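Side-chain contacts in major capsid protein (Faustovirus, PDB 5J7O), which probably builds the capsid shell of a large double-stranded DNA virus from trimers of double jelly-roll subunits: residues B[245-248]-B[249-253]; B[308-312]-B[313-317]. All coordinates share one frame; numbering follows the deposited sequence.

Contact 1 of 2, residues B[245-248]-B[249-253]; sequences TPWG and SPIVA
V252 packs back against the residues that precede the short 3-10 turn 249-251, and within the loop CG2 is the branch that does the touching. This V252 CG2 lies 3.7 Å from W247 CB, meets T245 CG2 tip to tip at 3.8 Å and comes closest to G248 O, at 3.2 Å. I251 CG2 lies 4.1 Å from W247 CB and equally far from ring atom CE3, approaching the indole obliquely; with CG1 anti to the backbone N (chi1 -152°), this short branch is the one left facing the tryptophan. Both gamma methyls are short enough to reach W247 CB across the bend.

Among the polar links, T245 OG1 accepts from W247 N at 3.0 Å, an ST turn, and also lies in the indole plane at its edge. V252 N to S249 O, 3.0 Å, is the firmer backbone bond; I251 N to G248 O is weak, at 3.4 Å. P250, lacking an N-H, sets CD beside G248 C.

Other subunits surround the loop: Q509 of the second subunit bonds to G248 N and P246 O, its Y480 meets the W247 ring edge-to-face, and Q161 of the third donates to W247 O. Small apolar contacts thus fold a loop several of whose backbone polar groups bond to other subunits.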
# COMPACT_ATOMS: atom_id res chain seq x y z
N THR B 245 -24.81 -0.33 -19.42
CA THR B 245 -23.99 0.87 -19.52
C THR B 245 -24.70 2.03 -18.84
O THR B 245 -25.93 2.05 -18.76
CB THR B 245 -23.71 1.23 -20.99
OG1 THR B 245 -22.99 2.46 -21.07
CG2 THR B 245 -25.02 1.37 -21.76
N PRO B 246 -23.94 3.01 -18.32
CA PRO B 246 -24.58 4.26 -17.89
C PRO B 246 -24.86 5.22 -19.03
O PRO B 246 -25.70 6.11 -18.87
CB PRO B 246 -23.54 4.86 -16.92
CG PRO B 246 -22.24 4.35 -17.45
CD PRO B 246 -22.51 2.96 -17.97
N TRP B 247 -24.20 5.05 -20.17
CA TRP B 247 -24.39 5.95 -21.30
C TRP B 247 -25.77 5.75 -21.92
O TRP B 247 -26.27 4.62 -22.02
CB TRP B 247 -23.32 5.72 -22.36
CG TRP B 247 -21.97 6.24 -21.98
CD1 TRP B 247 -20.91 5.52 -21.52
CD2 TRP B 247 -21.54 7.61 -22.03
NE1 TRP B 247 -19.84 6.36 -21.28
CE2 TRP B 247 -20.21 7.64 -21.58
CE3 TRP B 247 -22.16 8.81 -22.40
CZ2 TRP B 247 -19.48 8.83 -21.50
CZ3 TRP B 247 -21.44 9.98 -22.32
CH2 TRP B 247 -20.11 9.98 -21.87
N GLY B 248 -26.38 6.85 -22.34
CA GLY B 248 -27.62 6.76 -23.08
C GLY B 248 -27.44 5.97 -24.37
O GLY B 248 -26.37 5.96 -24.97
N SER B 249 -28.52 5.30 -24.78
CA SER B 249 -28.45 4.42 -25.94
C SER B 249 -28.02 5.08 -27.25
O SER B 249 -27.36 4.40 -28.05
CB SER B 249 -29.80 3.71 -26.12
OG SER B 249 -30.86 4.63 -26.22
N PRO B 250 -28.34 6.35 -27.54
CA PRO B 250 -27.95 6.91 -28.85
C PRO B 250 -26.46 6.87 -29.16
O PRO B 250 -26.09 6.96 -30.33
CB PRO B 250 -28.47 8.35 -28.78
CG PRO B 250 -29.63 8.27 -27.89
CD PRO B 250 -29.26 7.27 -26.84
N ILE B 251 -25.59 6.75 -28.15
CA ILE B 251 -24.15 6.74 -28.37
C ILE B 251 -23.53 5.37 -28.14
O ILE B 251 -22.31 5.21 -28.32
CB ILE B 251 -23.45 7.81 -27.51
CG1 ILE B 251 -22.16 8.29 -28.17
CG2 ILE B 251 -23.19 7.28 -26.10
CD1 ILE B 251 -21.54 9.50 -27.50
N VAL B 252 -24.33 4.37 -27.78
CA VAL B 252 -23.81 3.08 -27.36
C VAL B 252 -23.76 2.13 -28.55
O VAL B 252 -24.76 1.92 -29.24
CB VAL B 252 -24.67 2.49 -26.22
CG1 VAL B 252 -24.29 1.04 -25.97
CG2 VAL B 252 -24.50 3.31 -24.96
N ALA B 253 -22.58 1.54 -28.78
CA ALA B 253 -22.39 0.47 -29.76
C ALA B 253 -22.81 0.91 -31.16
O ALA B 253 -23.60 0.24 -31.84
CB ALA B 253 -23.13 -0.80 -29.33

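Contact 2 of 2, residues B[308-312]-B[313-317]; sequences LAIAS and VSIPY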
# COMPACT_ATOMS: atom_id res chain seq x y z
N LEU B 308 19.34 -5.14 25.16
CA LEU B 308 20.19 -4.03 25.57
C LEU B 308 19.58 -3.22 26.71
O LEU B 308 19.85 -2.02 26.84
CB LEU B 308 20.50 -3.14 24.38
CG LEU B 308 20.89 -3.91 23.11
CD1 LEU B 308 21.11 -2.96 21.95
CD2 LEU B 308 22.12 -4.75 23.37
N ALA B 309 18.74 -3.85 27.53
CA ALA B 309 18.18 -3.18 28.69
C ALA B 309 19.30 -2.71 29.61
O ALA B 309 20.35 -3.35 29.74
CB ALA B 309 17.22 -4.10 29.43
N ILE B 310 19.08 -1.57 30.25
CA ILE B 310 20.10 -0.93 31.08
C ILE B 310 19.95 -1.41 32.51
O ILE B 310 18.86 -1.35 33.09
CB ILE B 310 19.99 0.60 30.99
CG1 ILE B 310 20.24 1.08 29.56
CG2 ILE B 310 20.97 1.26 31.96
CD1 ILE B 310 20.18 2.58 29.40
N ALA B 311 21.06 -1.87 33.10
CA ALA B 311 21.05 -2.31 34.49
C ALA B 311 20.72 -1.14 35.40
O ALA B 311 21.40 -0.10 35.37
CB ALA B 311 22.40 -2.92 34.85
N SER B 312 19.68 -1.31 36.23
CA SER B 312 19.26 -0.24 37.12
C SER B 312 20.36 0.16 38.09
O SER B 312 20.42 1.31 38.54
CB SER B 312 18.00 -0.66 37.88
OG SER B 312 17.53 0.39 38.71
N VAL B 313 21.25 -0.78 38.43
CA VAL B 313 22.35 -0.45 39.33
C VAL B 313 23.43 0.35 38.61
O VAL B 313 24.08 1.21 39.22
CB VAL B 313 22.93 -1.74 39.95
CG1 VAL B 313 21.88 -2.45 40.79
CG2 VAL B 313 23.47 -2.67 38.87
N SER B 314 23.63 0.11 37.31
CA SER B 314 24.74 0.72 36.59
C SER B 314 24.51 2.20 36.29
O SER B 314 25.49 2.93 36.11
CB SER B 314 25.00 -0.04 35.28
OG SER B 314 23.92 0.11 34.38
N ILE B 315 23.27 2.64 36.21
CA ILE B 315 22.94 4.06 36.14
C ILE B 315 22.07 4.39 37.35
O ILE B 315 20.86 4.19 37.34
CB ILE B 315 22.23 4.42 34.82
CG1 ILE B 315 23.17 4.17 33.64
CG2 ILE B 315 21.77 5.87 34.84
CD1 ILE B 315 22.71 4.79 32.34
N PRO B 316 22.68 4.89 38.43
CA PRO B 316 21.96 5.02 39.70
C PRO B 316 20.74 5.92 39.63
O PRO B 316 20.64 6.82 38.79
CB PRO B 316 23.02 5.62 40.64
CG PRO B 316 24.31 5.13 40.08
CD PRO B 316 24.14 5.07 38.59
N TYR B 317 19.81 5.66 40.54
CA TYR B 317 18.59 6.45 40.68
C TYR B 317 18.91 7.80 41.31
O TYR B 317 19.83 7.94 42.11
CB TYR B 317 17.58 5.67 41.52
CG TYR B 317 16.27 6.38 41.81
CD1 TYR B 317 15.50 6.92 40.79
CD2 TYR B 317 15.79 6.47 43.11
CE1 TYR B 317 14.30 7.55 41.06
CE2 TYR B 317 14.59 7.10 43.39
CZ TYR B 317 13.85 7.64 42.36
OH TYR B 317 12.66 8.26 42.64
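S314 turns its hydroxyl back onto the chain it has just left, so that OG lies 2.7 Å from A311 O and donates to it. The torsion explains the reach: OG sits between the backbone N and the carbonyl carbon of its own residue (chi1 67°), which folds it toward the preceding turn. It arrives tilted 16° from the carbonyl plane of A311, whereas S314 N, at 3.0 Å from A311 O, stands well above that plane. The two donors therefore approach one oxygen from different directions, and I315 N adds a weak, longer bond to A311 O. Serine fits here because its short arm can bond to the carbonyl three residues back; alanine fits at 311 because its methyl, 3.4 Å from S314 OG, leaves room for that arm.

Beside these hydrogen bonds, I310 and I315 cross obliquely. CG2 of I310, anti to its backbone N, is the branch turned to I315 and lies 4.0 Å from both CG1 and CD1 of I315. Both isoleucines also rest on F191 of strand 186-193, so their branched side chains continue into the buried interior. V313, on the exposed side of the turn, adds only a loose approach of its CG2 to A311 CB, 4.2 Å away.

R320 bonds through NH1 to S312 OG and I315 O, joining the bend to the first residue of strand 320-326. The chemistry implies a division of labour: the carbonyl of buried A311, taking both hydroxyl and amide, is consistent with a firmly held bend, while the isoleucines stay in the apolar interior.

Overall arrangement
Contact 1 comes first along the chain, in the long loop between strands 232-240 and 273-280; contact 2 follows, where strand 310-311 ends and the chain heads for strand 320-326. Their centres are 76 Å apart, their nearest atoms about 59 Å, and they lie on opposite sides of the chain's centre, so neither touches the other. They share no sheet. Strand 310-311 pairs antiparallel with strand 99-109, and residues 308-317 lead from that sheet into the one containing 186-193 and 320-326. Contact 2 also meets another subunit, through A309 on I59 of the second subunit, whereas residues 245-253 lie against both others, consistent with a part in holding the trimer.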